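Long-range contacts in cellulose-binding protein (Saccharophagus degradans, PDB 2YHG), which probably binds polysaccharide and may hydrolyse glycosidic bonds, the chain here pairing a nucleoside hydrolase-like domain with a smaller C-terminal beta domain: residues K179-D184 against N201-R206; A382-G387 against G408-H413; K95-F100 against M319-E324; S212-D217 against Y239-D244. All coordinates share one frame; numbering follows the deposited sequence.

Contact 1 of 4, residues K179-D184 against N201-R206; sequences KLRVYD and NLIYIR
L202 reaches both V182 and L180: its CD2 lies 4.0 Å from V182 CG2, while CD1 rests against the side chain of L180. Branched and aliphatic, it can touch both residues at once, one methyl to each. A water bridges I203 N and L180 O, and V182 N donates to I203 O (3.0 Å). The I203 side chain runs alongside that of R181, with CD1 over the face of the guanidinium; that group's NE is held by S260. Y204 turns its ring so that V182 CG1 sits over one face, while its hydroxyl donates to D184 OD2 at 2.7 Å. I205 continues the parallel register, its N bonded to V182 O and its O receiving D184 N. Its CG2 stands almost squarely over the Y183 ring, 4.1 Å from the centroid and 8° off the normal, a CH-pi contact suited to a beta-branched residue beside a flat one. R206 closes the contact with a salt bridge, NE to D184 OD2 at 2.8 Å and 163°. A fully anti start (chi1 180°) carries its chain out beside D184, and the bend at chi3 brings NE onto the oxygen. R206 and Y204 approach OD2 from opposite faces of the carboxylate plane, and D184 OD1 is taken by G187 N. Within this beta-alpha-beta unit the buried aspartate is therefore gripped at both oxygens, and the arginine and tyrosine donors probably stabilise its negative charge.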
loop_
_atom_site.group_PDB
_atom_site.type_symbol
_atom_site.label_atom_id
_atom_site.label_comp_id
_atom_site.label_asym_id
_atom_site.label_seq_id
_atom_site.Cartn_x
_atom_site.Cartn_y
_atom_site.Cartn_z
ATOM N N LYS A 179 -6.342 -6.845 -14.823
ATOM C CA LYS A 179 -4.994 -6.453 -14.488
ATOM C C LYS A 179 -4.904 -5.212 -13.584
ATOM O O LYS A 179 -3.825 -4.843 -13.177
ATOM C CB LYS A 179 -4.226 -6.182 -15.768
ATOM C CG LYS A 179 -4.016 -7.426 -16.591
ATOM C CD LYS A 179 -3.301 -7.196 -17.886
ATOM C CE LYS A 179 -4.099 -6.291 -18.794
ATOM N NZ LYS A 179 -3.529 -6.231 -20.168
ATOM N N LEU A 180 -6.047 -4.630 -13.254
ATOM C CA LEU A 180 -6.147 -3.416 -12.439
ATOM C C LEU A 180 -6.626 -3.789 -11.035
ATOM O O LEU A 180 -7.348 -4.767 -10.858
ATOM C CB LEU A 180 -7.131 -2.471 -13.118
ATOM C CG LEU A 180 -7.311 -1.066 -12.532
ATOM C CD1 LEU A 180 -6.025 -0.276 -12.501
ATOM C CD2 LEU A 180 -8.397 -0.360 -13.316
ATOM N N ARG A 181 -6.271 -2.953 -10.054
ATOM C CA ARG A 181 -6.866 -2.977 -8.725
ATOM C C ARG A 181 -6.996 -1.535 -8.279
ATOM O O ARG A 181 -6.153 -0.710 -8.652
ATOM C CB ARG A 181 -6.066 -3.732 -7.687
ATOM C CG ARG A 181 -6.029 -5.249 -7.869
ATOM C CD ARG A 181 -4.755 -5.622 -8.577
ATOM N NE ARG A 181 -4.633 -7.110 -8.669
ATOM C CZ ARG A 181 -5.146 -7.850 -9.648
ATOM N NH1 ARG A 181 -5.831 -7.315 -10.633
ATOM N NH2 ARG A 181 -4.799 -9.117 -9.717
ATOM N N VAL A 182 -8.035 -1.233 -7.514
ATOM C CA VAL A 182 -8.230 0.115 -7.006
ATOM C C VAL A 182 -8.224 0.104 -5.487
ATOM O O VAL A 182 -8.920 -0.694 -4.851
ATOM C CB VAL A 182 -9.558 0.723 -7.530
ATOM C CG1 VAL A 182 -9.831 2.095 -6.900
ATOM C CG2 VAL A 182 -9.519 0.839 -9.062
ATOM N N TYR A 183 -7.467 1.056 -4.918
ATOM C CA TYR A 183 -7.510 1.335 -3.474
ATOM C C TYR A 183 -7.978 2.782 -3.335
ATOM O O TYR A 183 -7.250 3.713 -3.651
ATOM C CB TYR A 183 -6.131 1.116 -2.820
ATOM C CG TYR A 183 -6.168 1.035 -1.317
ATOM C CD1 TYR A 183 -6.591 2.106 -0.540
ATOM C CD2 TYR A 183 -5.741 -0.094 -0.647
ATOM C CE1 TYR A 183 -6.551 2.042 0.836
ATOM C CE2 TYR A 183 -5.712 -0.168 0.758
ATOM C CZ TYR A 183 -6.125 0.920 1.488
ATOM O OH TYR A 183 -6.106 0.952 2.869
ATOM N N ASP A 184 -9.230 2.920 -2.897
ATOM C CA ASP A 184 -9.928 4.202 -2.741
ATOM C C ASP A 184 -9.934 4.554 -1.260
ATOM O O ASP A 184 -10.460 3.802 -0.448
ATOM C CB ASP A 184 -11.345 4.005 -3.283
ATOM C CG ASP A 184 -12.362 5.049 -2.890
ATOM O OD1 ASP A 184 -11.977 6.098 -2.338
ATOM O OD2 ASP A 184 -13.576 4.792 -3.177
ATOM N N ASN A 201 -16.107 -7.174 -11.458
ATOM C CA ASN A 201 -14.914 -8.009 -11.383
ATOM C C ASN A 201 -13.643 -7.251 -11.079
ATOM O O ASN A 201 -12.592 -7.860 -10.911
ATOM C CB ASN A 201 -14.699 -8.820 -12.665
ATOM C CG ASN A 201 -15.827 -9.792 -12.958
ATOM O OD1 ASN A 201 -16.408 -10.386 -11.917
ATOM N ND2 ASN A 201 -16.155 -10.013 -14.128
ATOM N N LEU A 202 -13.700 -5.936 -10.997
ATOM C CA LEU A 202 -12.565 -5.133 -10.590
ATOM C C LEU A 202 -12.356 -5.251 -9.091
ATOM O O LEU A 202 -13.275 -4.962 -8.328
ATOM C CB LEU A 202 -12.828 -3.681 -10.969
ATOM C CG LEU A 202 -11.804 -2.643 -10.564
ATOM C CD1 LEU A 202 -10.429 -2.925 -11.151
ATOM C CD2 LEU A 202 -12.305 -1.274 -10.939
ATOM N N ILE A 203 -11.166 -5.638 -8.636
ATOM C CA ILE A 203 -10.853 -5.624 -7.216
ATOM C C ILE A 203 -10.825 -4.175 -6.760
ATOM O O ILE A 203 -10.052 -3.378 -7.261
ATOM C CB ILE A 203 -9.498 -6.318 -6.937
ATOM C CG1 ILE A 203 -9.598 -7.805 -7.289
ATOM C CG2 ILE A 203 -9.089 -6.114 -5.488
ATOM C CD1 ILE A 203 -8.255 -8.519 -7.289
ATOM N N TYR A 204 -11.692 -3.842 -5.816
ATOM C CA TYR A 204 -11.955 -2.449 -5.423
ATOM C C TYR A 204 -12.100 -2.401 -3.904
ATOM O O TYR A 204 -12.994 -3.032 -3.350
ATOM C CB TYR A 204 -13.231 -1.930 -6.106
ATOM C CG TYR A 204 -13.468 -0.470 -5.937
ATOM C CD1 TYR A 204 -13.779 0.075 -4.702
ATOM C CD2 TYR A 204 -13.387 0.385 -7.013
ATOM C CE1 TYR A 204 -13.954 1.439 -4.551
ATOM C CE2 TYR A 204 -13.551 1.744 -6.866
ATOM C CZ TYR A 204 -13.836 2.276 -5.641
ATOM O OH TYR A 204 -14.014 3.634 -5.536
ATOM N N ILE A 205 -11.202 -1.666 -3.271
ATOM C CA ILE A 205 -11.234 -1.390 -1.844
ATOM C C ILE A 205 -11.646 0.047 -1.613
ATOM O O ILE A 205 -11.074 0.955 -2.224
ATOM C CB ILE A 205 -9.805 -1.580 -1.233
ATOM C CG1 ILE A 205 -9.360 -3.035 -1.314
ATOM C CG2 ILE A 205 -9.755 -1.031 0.189
ATOM C CD1 ILE A 205 -7.891 -3.230 -1.060
ATOM N N ARG A 206 -12.647 0.284 -0.760
ATOM C CA ARG A 206 -12.935 1.610 -0.211
ATOM C C ARG A 206 -12.603 1.549 1.271
ATOM O O ARG A 206 -13.392 1.036 2.068
ATOM C CB ARG A 206 -14.365 2.086 -0.476
ATOM C CG ARG A 206 -14.682 3.443 0.092
ATOM C CD ARG A 206 -16.017 4.028 -0.355
ATOM N NE ARG A 206 -15.936 4.523 -1.718
ATOM C CZ ARG A 206 -16.947 5.079 -2.379
ATOM N NH1 ARG A 206 -18.180 5.031 -1.901
ATOM N NH2 ARG A 206 -16.727 5.692 -3.540
HETATM O O HOH W 1 -9.354 -6.590 -10.758
#

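Contact 2 of 4, residues A382-G387 against G408-H413; sequences ADSYSG and GGKDIH. With MG (magnesium ion), chain E.
D383 and H413 meet with the aspartate backbone and CB lying over one face of the imidazole, D383 CB 3.4 Å from H413 CD2. The carboxylate turns away from that face in two directions at once. OD2 offers its anti lone pair to H413 N (2.9 Å, 164°) and also accepts from H378, while OD1 binds the magnesium ion at 2.2 Å. Placing CG between the backbone N and the carbonyl carbon (chi1 63°) lets one short acid serve both strand and metal. The imidazole is fixed in turn from its edge: NE2 donates to D411 OD2, which lies in the ring plane although the nitrogen stands well above the carboxylate plane, and ND1 bonds to R431. The other oxygen of D411 receives S384 N almost along its C-O axis, at 2.9 Å. S384 answers in the reverse direction, its OG accepting D411 N (2.9 Å), so the small hydroxyl residue and the acid clasp each other's backbone. Y385 N then donates to D411 O, and its CB lies beside I412 CG1 (3.9 Å), the two side chains pointing the same way. The aromatic ring leads off toward N406, which bonds its hydroxyl, and K410 CG lies near the plane of the ring, off its edge. Y385 O also binds the magnesium, and G380 and a water are further ligands, so the metal links three points of one loop. That loop follows strand 372-378 in the C-terminal domain and is pinned to residues 411-413 of strand 411-420, which is flanked by strands 372-378 and 427-436.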
loop_
_atom_site.group_PDB
_atom_site.type_symbol
_atom_site.label_atom_id
_atom_site.label_comp_id
_atom_site.label_asym_id
_atom_site.label_seq_id
_atom_site.Cartn_x
_atom_site.Cartn_y
_atom_site.Cartn_z
ATOM N N ALA A 382 -6.841 -13.849 9.399
ATOM C CA ALA A 382 -6.632 -13.836 7.971
ATOM C C ALA A 382 -6.900 -15.186 7.303
ATOM O O ALA A 382 -7.059 -15.249 6.085
ATOM C CB ALA A 382 -5.212 -13.415 7.663
ATOM N N ASP A 383 -6.936 -16.266 8.068
ATOM C CA ASP A 383 -6.973 -17.593 7.480
ATOM C C ASP A 383 -8.350 -18.245 7.619
ATOM O O ASP A 383 -9.229 -17.769 8.342
ATOM C CB ASP A 383 -5.821 -18.480 7.996
ATOM C CG ASP A 383 -5.859 -18.758 9.472
ATOM O OD1 ASP A 383 -6.899 -18.618 10.126
ATOM O OD2 ASP A 383 -4.785 -19.137 9.999
ATOM N N SER A 384 -8.569 -19.333 6.886
ATOM C CA SER A 384 -9.892 -19.944 6.862
ATOM C C SER A 384 -10.093 -20.930 7.987
ATOM O O SER A 384 -11.232 -21.260 8.316
ATOM C CB SER A 384 -10.170 -20.579 5.530
ATOM O OG SER A 384 -9.296 -21.682 5.287
ATOM N N TYR A 385 -9.031 -21.399 8.614
ATOM C CA TYR A 385 -9.164 -22.287 9.751
ATOM C C TYR A 385 -9.829 -21.534 10.871
ATOM O O TYR A 385 -9.465 -20.393 11.163
ATOM C CB TYR A 385 -7.785 -22.790 10.156
ATOM C CG TYR A 385 -7.840 -23.749 11.296
ATOM C CD1 TYR A 385 -8.531 -24.935 11.171
ATOM C CD2 TYR A 385 -7.219 -23.472 12.480
ATOM C CE1 TYR A 385 -8.631 -25.831 12.243
ATOM C CE2 TYR A 385 -7.306 -24.356 13.568
ATOM C CZ TYR A 385 -8.035 -25.518 13.435
ATOM O OH TYR A 385 -8.159 -26.374 14.512
ATOM N N SER A 386 -10.785 -22.168 11.535
ATOM C CA SER A 386 -11.548 -21.458 12.547
ATOM C C SER A 386 -10.984 -21.573 13.941
ATOM O O SER A 386 -11.395 -20.832 14.826
ATOM C CB SER A 386 -13.007 -21.884 12.568
ATOM O OG SER A 386 -13.122 -23.182 13.087
ATOM N N GLY A 387 -10.077 -22.508 14.160
ATOM C CA GLY A 387 -9.568 -22.809 15.483
ATOM C C GLY A 387 -8.226 -22.180 15.780
ATOM O O GLY A 387 -7.739 -21.295 15.066
ATOM N N GLY A 408 -8.228 -29.979 7.908
ATOM C CA GLY A 408 -8.306 -30.305 6.515
ATOM C C GLY A 408 -9.196 -29.384 5.702
ATOM O O GLY A 408 -10.311 -29.085 6.089
ATOM N N GLY A 409 -8.720 -29.033 4.517
ATOM C CA GLY A 409 -9.446 -28.179 3.620
ATOM C C GLY A 409 -9.431 -26.708 3.986
ATOM O O GLY A 409 -10.126 -25.908 3.348
ATOM N N LYS A 410 -8.642 -26.324 4.970
ATOM C CA LYS A 410 -8.502 -24.925 5.368
ATOM C C LYS A 410 -7.057 -24.486 5.162
ATOM O O LYS A 410 -6.177 -25.306 4.870
ATOM C CB LYS A 410 -8.847 -24.814 6.840
ATOM C CG LYS A 410 -10.220 -25.364 7.215
ATOM C CD LYS A 410 -11.339 -24.638 6.507
ATOM C CE LYS A 410 -12.679 -25.270 6.835
ATOM N NZ LYS A 410 -13.763 -24.538 6.154
ATOM N N ASP A 411 -6.815 -23.200 5.324
ATOM C CA ASP A 411 -5.450 -22.712 5.408
ATOM C C ASP A 411 -5.180 -22.109 6.760
ATOM O O ASP A 411 -6.108 -21.740 7.534
ATOM C CB ASP A 411 -5.024 -21.801 4.229
ATOM C CG ASP A 411 -5.631 -20.431 4.194
ATOM O OD1 ASP A 411 -6.487 -20.055 5.008
ATOM O OD2 ASP A 411 -5.154 -19.632 3.347
ATOM N N ILE A 412 -3.893 -22.024 7.072
ATOM C CA ILE A 412 -3.381 -21.525 8.340
ATOM C C ILE A 412 -2.260 -20.549 7.994
ATOM O O ILE A 412 -1.313 -20.922 7.288
ATOM C CB ILE A 412 -2.857 -22.666 9.214
ATOM C CG1 ILE A 412 -4.012 -23.546 9.707
ATOM C CG2 ILE A 412 -2.036 -22.152 10.386
ATOM C CD1 ILE A 412 -3.600 -24.849 10.364
ATOM N N HIS A 413 -2.377 -19.315 8.450
ATOM C CA HIS A 413 -1.373 -18.294 8.185
ATOM C C HIS A 413 -0.494 -18.114 9.403
ATOM O O HIS A 413 -0.972 -17.759 10.498
ATOM C CB HIS A 413 -2.029 -16.964 7.813
ATOM C CG HIS A 413 -2.708 -16.964 6.492
ATOM N ND1 HIS A 413 -2.924 -15.803 5.783
ATOM C CD2 HIS A 413 -3.268 -17.972 5.782
ATOM C CE1 HIS A 413 -3.604 -16.120 4.690
ATOM N NE2 HIS A 413 -3.835 -17.429 4.666
HETATM MG MG MG E . -8.877 -18.181 10.974
HETATM O O HOH W 2 -11.073 -17.500 11.323
#

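Contact 3 of 4, residues K95-F100 against M319-E324; sequences KHAEGF and MDWAIE. With ZN (zinc ion), chain I; EDO (1,2-ethanediol), chain L.
H96 and W321 exchange CH-pi contacts: each lays a carbon of its own over the other's ring. H96 CB sits above the five-membered ring of W321, 3.7 Å from its centroid, and W321 CA sits above the imidazole at the same distance. The rings are within 7° of parallel but so far slid apart that they barely overlap, which is what puts each ring over aliphatic carbon. With CG anti to the carbonyl carbon (chi1 -68°), the imidazole comes to lie with one face against W321 CA, and its NE2 donates to E324 O (2.7 Å, 164°). The acceptor lies in the plane of the ring. A histidine suits this place because its second nitrogen, ND1, bonds to H332, a ligand of a calcium ion. Farther along the indole, A97 CB touches CZ3 at 3.8 Å, the small methyl packing against the ring system, and the F100 ring meets the indole edge to edge, CZ 3.9 Å from CE3. On the indole's polar side, NE1 bonds to N331 O. D320 takes no part in this packing; it binds the zinc ion through OD1 (2.1 Å), with H227 as the other protein ligand. An ethanediol, probably from the crystallisation liquor, also sits on the metal. The contact thus fastens the loop between helices 77-93 and 103-108 to the C-terminal end of helix 308-323, with L93 of helix 77-93 touching both F100 and W321.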
loop_
_atom_site.group_PDB
_atom_site.type_symbol
_atom_site.label_atom_id
_atom_site.label_comp_id
_atom_site.label_asym_id
_atom_site.label_seq_id
_atom_site.Cartn_x
_atom_site.Cartn_y
_atom_site.Cartn_z
ATOM N N LYS A 95 22.228 5.731 -1.364
ATOM C CA LYS A 95 23.324 5.053 -0.662
ATOM C C LYS A 95 22.799 4.055 0.350
ATOM O O LYS A 95 23.583 3.264 0.873
ATOM C CB LYS A 95 24.211 6.054 0.074
ATOM C CG LYS A 95 24.797 7.094 -0.825
ATOM C CD LYS A 95 26.223 6.802 -1.158
ATOM N N HIS A 96 21.505 4.097 0.643
ATOM C CA HIS A 96 20.930 3.286 1.689
ATOM C C HIS A 96 20.129 2.080 1.219
ATOM O O HIS A 96 19.876 1.186 2.007
ATOM C CB HIS A 96 20.076 4.143 2.634
ATOM C CG HIS A 96 20.885 5.092 3.447
ATOM N ND1 HIS A 96 21.533 4.707 4.599
ATOM C CD2 HIS A 96 21.255 6.371 3.198
ATOM C CE1 HIS A 96 22.198 5.745 5.070
ATOM N NE2 HIS A 96 22.076 6.756 4.220
ATOM N N ALA A 97 19.705 2.098 -0.038
ATOM C CA ALA A 97 18.986 0.965 -0.602
ATOM C C ALA A 97 19.091 1.024 -2.101
ATOM O O ALA A 97 19.180 2.108 -2.684
ATOM C CB ALA A 97 17.509 0.996 -0.187
ATOM N N GLU A 98 18.962 -0.136 -2.739
ATOM C CA GLU A 98 18.884 -0.206 -4.186
ATOM C C GLU A 98 17.471 0.107 -4.666
ATOM O O GLU A 98 16.493 -0.242 -4.025
ATOM C CB GLU A 98 19.271 -1.616 -4.661
ATOM N N GLY A 99 17.376 0.693 -5.846
ATOM C CA GLY A 99 16.098 0.793 -6.533
ATOM C C GLY A 99 15.289 2.037 -6.233
ATOM O O GLY A 99 14.129 2.100 -6.619
ATOM N N PHE A 100 15.877 3.069 -5.647
ATOM C CA PHE A 100 15.149 4.347 -5.610
ATOM C C PHE A 100 14.969 4.851 -7.021
ATOM O O PHE A 100 15.919 4.839 -7.800
ATOM C CB PHE A 100 15.876 5.391 -4.735
ATOM C CG PHE A 100 15.542 5.274 -3.270
ATOM C CD1 PHE A 100 14.325 5.754 -2.784
ATOM C CD2 PHE A 100 16.397 4.644 -2.384
ATOM C CE1 PHE A 100 13.991 5.608 -1.493
ATOM C CE2 PHE A 100 16.078 4.567 -1.036
ATOM C CZ PHE A 100 14.826 4.990 -0.599
ATOM N N MET A 319 13.872 8.666 6.904
ATOM C CA MET A 319 14.253 10.065 6.944
ATOM C C MET A 319 15.699 10.258 7.390
ATOM O O MET A 319 16.340 11.237 7.000
ATOM C CB MET A 319 13.309 10.874 7.811
ATOM C CG MET A 319 11.895 10.967 7.241
ATOM S SD MET A 319 11.777 11.610 5.554
ATOM C CE MET A 319 12.443 13.235 5.794
ATOM N N ASP A 320 16.249 9.311 8.146
ATOM C CA ASP A 320 17.690 9.255 8.370
ATOM C C ASP A 320 18.436 8.937 7.101
ATOM O O ASP A 320 19.463 9.568 6.829
ATOM C CB ASP A 320 18.013 8.254 9.470
ATOM C CG ASP A 320 17.410 8.632 10.810
ATOM O OD1 ASP A 320 17.013 9.828 10.996
ATOM O OD2 ASP A 320 17.342 7.738 11.693
ATOM N N TRP A 321 17.958 7.974 6.324
ATOM C CA TRP A 321 18.559 7.706 5.035
ATOM C C TRP A 321 18.674 8.988 4.219
ATOM O O TRP A 321 19.660 9.213 3.526
ATOM C CB TRP A 321 17.778 6.677 4.231
ATOM C CG TRP A 321 17.658 5.324 4.785
ATOM C CD1 TRP A 321 18.076 4.861 5.993
ATOM C CD2 TRP A 321 16.955 4.255 4.170
ATOM N NE1 TRP A 321 17.683 3.566 6.163
ATOM C CE2 TRP A 321 16.995 3.160 5.056
ATOM C CE3 TRP A 321 16.322 4.114 2.947
ATOM C CZ2 TRP A 321 16.439 1.913 4.743
ATOM C CZ3 TRP A 321 15.769 2.873 2.625
ATOM C CH2 TRP A 321 15.831 1.805 3.512
ATOM N N ALA A 322 17.616 9.800 4.248
ATOM C CA ALA A 322 17.544 10.998 3.432
ATOM C C ALA A 322 18.630 12.018 3.762
ATOM O O ALA A 322 19.026 12.775 2.887
ATOM C CB ALA A 322 16.164 11.643 3.579
ATOM N N ILE A 323 19.075 12.044 5.016
ATOM C CA ILE A 323 20.048 13.045 5.436
ATOM C C ILE A 323 21.452 12.528 5.742
ATOM O O ILE A 323 22.338 13.326 5.987
ATOM C CB ILE A 323 19.521 13.886 6.613
ATOM C CG1 ILE A 323 19.407 13.077 7.886
ATOM C CG2 ILE A 323 18.210 14.598 6.243
ATOM C CD1 ILE A 323 19.138 13.915 9.095
ATOM N N GLU A 324 21.656 11.219 5.728
ATOM C CA GLU A 324 22.967 10.632 6.006
ATOM C C GLU A 324 23.623 10.161 4.721
ATOM O O GLU A 324 23.100 9.293 4.036
ATOM C CB GLU A 324 22.828 9.447 6.971
ATOM C CG GLU A 324 22.269 9.801 8.341
ATOM C CD GLU A 324 23.100 10.790 9.136
ATOM O OE1 GLU A 324 24.302 10.986 8.830
ATOM O OE2 GLU A 324 22.556 11.273 10.166
HETATM ZN ZN ZN I . 16.102 10.770 12.585
HETATM C C1 EDO L . 19.516 11.325 11.952
HETATM O O1 EDO L . 20.425 10.490 11.236
HETATM C C2 EDO L . 19.040 10.601 13.199
HETATM O O2 EDO L . 17.848 11.230 13.660
HETATM O O HOH W 3 16.253 8.979 13.701
HETATM O O HOH W 4 14.241 10.242 11.811
HETATM O O HOH W 5 15.268 11.528 14.315
#

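Contact 4 of 4, residues S212-D217 against Y239-D244; sequences SWQPSD and YATEGD. With CA (calcium ion), chain B.
Two loops meet here through a side-chain amide and an aromatic edge: residues 212-217, which follow strand 203-207 and lead into helix 217-225, and residues 239-244, which lie between helices 228-232 and 246-249. The Q214 side chain slides past that of T241 in the opposite direction, and its NE2 donates to T241 O at 2.8 Å and 156°, nearly in line with the carbonyl. A bend at chi2 (80°) folds the chain back to reach it; the carbonyl oxygen lies in the amide plane, and the same NE2 also bonds to V210 O. The amide also lies over one face of the W213 indole. W213 itself brings its edge to the other loop, CZ2 lying 3.4 Å from E242 O, near the ring plane. A water also links T241 OG1 (2.8 Å) to P215 O and D217 OD1. E242 turns its acid to R49 and T245, and D244 binds a calcium ion with D36, D43 and W151. Since a glutamine amide supplies two N-H donors, Q214 can satisfy a carbonyl in each loop, and the direct bond and the water together join the helix 217-225 entrance to the loop that carries the calcium ligand D244.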
loop_
_atom_site.group_PDB
_atom_site.type_symbol
_atom_site.label_atom_id
_atom_site.label_comp_id
_atom_site.label_asym_id
_atom_site.label_seq_id
_atom_site.Cartn_x
_atom_site.Cartn_y
_atom_site.Cartn_z
ATOM N N SER A 212 -6.517 5.550 12.883
ATOM C CA SER A 212 -6.154 5.073 14.228
ATOM C C SER A 212 -4.683 4.726 14.408
ATOM O O SER A 212 -4.271 4.421 15.510
ATOM C CB SER A 212 -6.974 3.844 14.591
ATOM O OG SER A 212 -8.338 4.155 14.611
ATOM N N TRP A 213 -3.882 4.838 13.366
ATOM C CA TRP A 213 -2.491 4.370 13.367
ATOM C C TRP A 213 -1.465 5.481 13.477
ATOM O O TRP A 213 -0.277 5.191 13.689
ATOM C CB TRP A 213 -2.244 3.571 12.067
ATOM C CG TRP A 213 -2.372 4.398 10.842
ATOM C CD1 TRP A 213 -3.522 4.667 10.167
ATOM C CD2 TRP A 213 -1.341 5.153 10.198
ATOM N NE1 TRP A 213 -3.285 5.555 9.159
ATOM C CE2 TRP A 213 -1.953 5.881 9.155
ATOM C CE3 TRP A 213 0.040 5.268 10.377
ATOM C CZ2 TRP A 213 -1.250 6.786 8.356
ATOM C CZ3 TRP A 213 0.744 6.150 9.571
ATOM C CH2 TRP A 213 0.103 6.891 8.577
ATOM N N GLN A 214 -1.898 6.731 13.304
ATOM C CA GLN A 214 -1.006 7.842 13.026
ATOM C C GLN A 214 -0.074 8.173 14.192
ATOM O O GLN A 214 -0.412 7.984 15.356
ATOM C CB GLN A 214 -1.807 9.111 12.727
ATOM C CG GLN A 214 -2.357 9.172 11.313
ATOM C CD GLN A 214 -3.615 8.407 11.024
ATOM O OE1 GLN A 214 -4.084 7.562 11.825
ATOM N NE2 GLN A 214 -4.189 8.682 9.868
ATOM N N PRO A 215 1.105 8.678 13.882
ATOM C CA PRO A 215 2.025 9.154 14.912
ATOM C C PRO A 215 1.651 10.548 15.366
ATOM O O PRO A 215 0.844 11.233 14.740
ATOM C CB PRO A 215 3.347 9.160 14.192
ATOM C CG PRO A 215 2.965 9.640 12.824
ATOM C CD PRO A 215 1.598 8.999 12.537
ATOM N N SER A 216 2.307 10.981 16.438
ATOM C CA SER A 216 2.033 12.278 17.040
ATOM C C SER A 216 2.663 13.400 16.239
ATOM O O SER A 216 3.609 13.229 15.493
ATOM C CB SER A 216 2.557 12.335 18.480
ATOM O OG SER A 216 3.953 12.357 18.436
ATOM N N ASP A 217 2.174 14.602 16.492
ATOM C CA ASP A 217 2.733 15.808 15.891
ATOM C C ASP A 217 4.182 16.002 16.311
ATOM O O ASP A 217 4.989 16.473 15.518
ATOM C CB ASP A 217 1.925 17.031 16.255
ATOM C CG ASP A 217 0.527 17.057 15.645
ATOM O OD1 ASP A 217 0.253 16.372 14.614
ATOM O OD2 ASP A 217 -0.314 17.796 16.214
ATOM N N TYR A 239 -6.004 18.397 9.897
ATOM C CA TYR A 239 -7.074 17.594 10.448
ATOM C C TYR A 239 -6.500 16.269 10.909
ATOM O O TYR A 239 -6.198 16.109 12.084
ATOM C CB TYR A 239 -8.192 17.423 9.436
ATOM C CG TYR A 239 -9.334 16.656 9.938
ATOM C CD1 TYR A 239 -10.128 17.138 10.966
ATOM C CD2 TYR A 239 -9.668 15.450 9.353
ATOM C CE1 TYR A 239 -11.237 16.411 11.420
ATOM C CE2 TYR A 239 -10.778 14.735 9.774
ATOM C CZ TYR A 239 -11.515 15.187 10.849
ATOM O OH TYR A 239 -12.621 14.473 11.254
ATOM N N ALA A 240 -6.257 15.344 9.984
ATOM C CA ALA A 240 -5.592 14.076 10.260
ATOM C C ALA A 240 -4.264 14.022 9.535
ATOM O O ALA A 240 -4.121 14.565 8.420
ATOM C CB ALA A 240 -6.457 12.880 9.820
ATOM N N THR A 241 -3.309 13.307 10.107
ATOM C CA THR A 241 -2.036 13.066 9.467
ATOM C C THR A 241 -2.195 11.911 8.465
ATOM O O THR A 241 -2.715 10.855 8.810
ATOM C CB THR A 241 -0.972 12.746 10.490
ATOM O OG1 THR A 241 -0.687 13.973 11.160
ATOM C CG2 THR A 241 0.291 12.201 9.917
ATOM N N GLU A 242 -1.780 12.134 7.223
ATOM C CA GLU A 242 -1.592 11.050 6.243
ATOM C C GLU A 242 -2.809 10.109 6.187
ATOM O O GLU A 242 -2.668 8.888 6.109
ATOM C CB GLU A 242 -0.314 10.254 6.547
ATOM C CG GLU A 242 0.919 11.062 6.257
ATOM C CD GLU A 242 2.165 10.258 6.335
ATOM O OE1 GLU A 242 2.254 9.225 5.603
ATOM O OE2 GLU A 242 3.076 10.559 7.169
ATOM N N GLY A 243 -4.012 10.652 6.022
ATOM C CA GLY A 243 -5.176 9.803 5.867
ATOM C C GLY A 243 -5.112 8.882 4.648
ATOM O O GLY A 243 -5.736 7.821 4.662
ATOM N N ASP A 244 -4.376 9.293 3.610
ATOM C CA ASP A 244 -4.299 8.517 2.384
ATOM C C ASP A 244 -3.181 7.487 2.388
ATOM O O ASP A 244 -3.121 6.646 1.487
ATOM C CB ASP A 244 -4.101 9.436 1.213
ATOM C CG ASP A 244 -5.212 10.430 1.079
ATOM O OD1 ASP A 244 -6.365 9.958 1.109
ATOM O OD2 ASP A 244 -4.965 11.652 1.004
HETATM CA CA CA B . -6.409 13.370 -0.182
HETATM O O HOH W 6 -0.100 13.699 13.849
HETATM O O HOH W 7 -6.950 14.155 2.210
HETATM O O HOH W 8 -8.625 14.480 0.017
#

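In the fold
Contacts 1 and 4 lie in the nucleoside hydrolase-like domain, and contact 3 joins a loop of that domain to helix 308-323. Contact 1 pairs the last two strands of the parallel six-stranded sheet, and the chain leaving strand 203-207 runs on into contact 4, whose centre is 24 Å away. Both fall between the two segments of contact 3, which closes over more than 200 residues; W213 and E242 of contact 4 also touch helix 308-323. Contact 2 comes last, in the C-terminal domain's mixed sheet, its centre 39 Å from that of contact 3. Contacts 2, 3 and 4 each include a metal ligand, so bound ions accompany loop contacts in both domains.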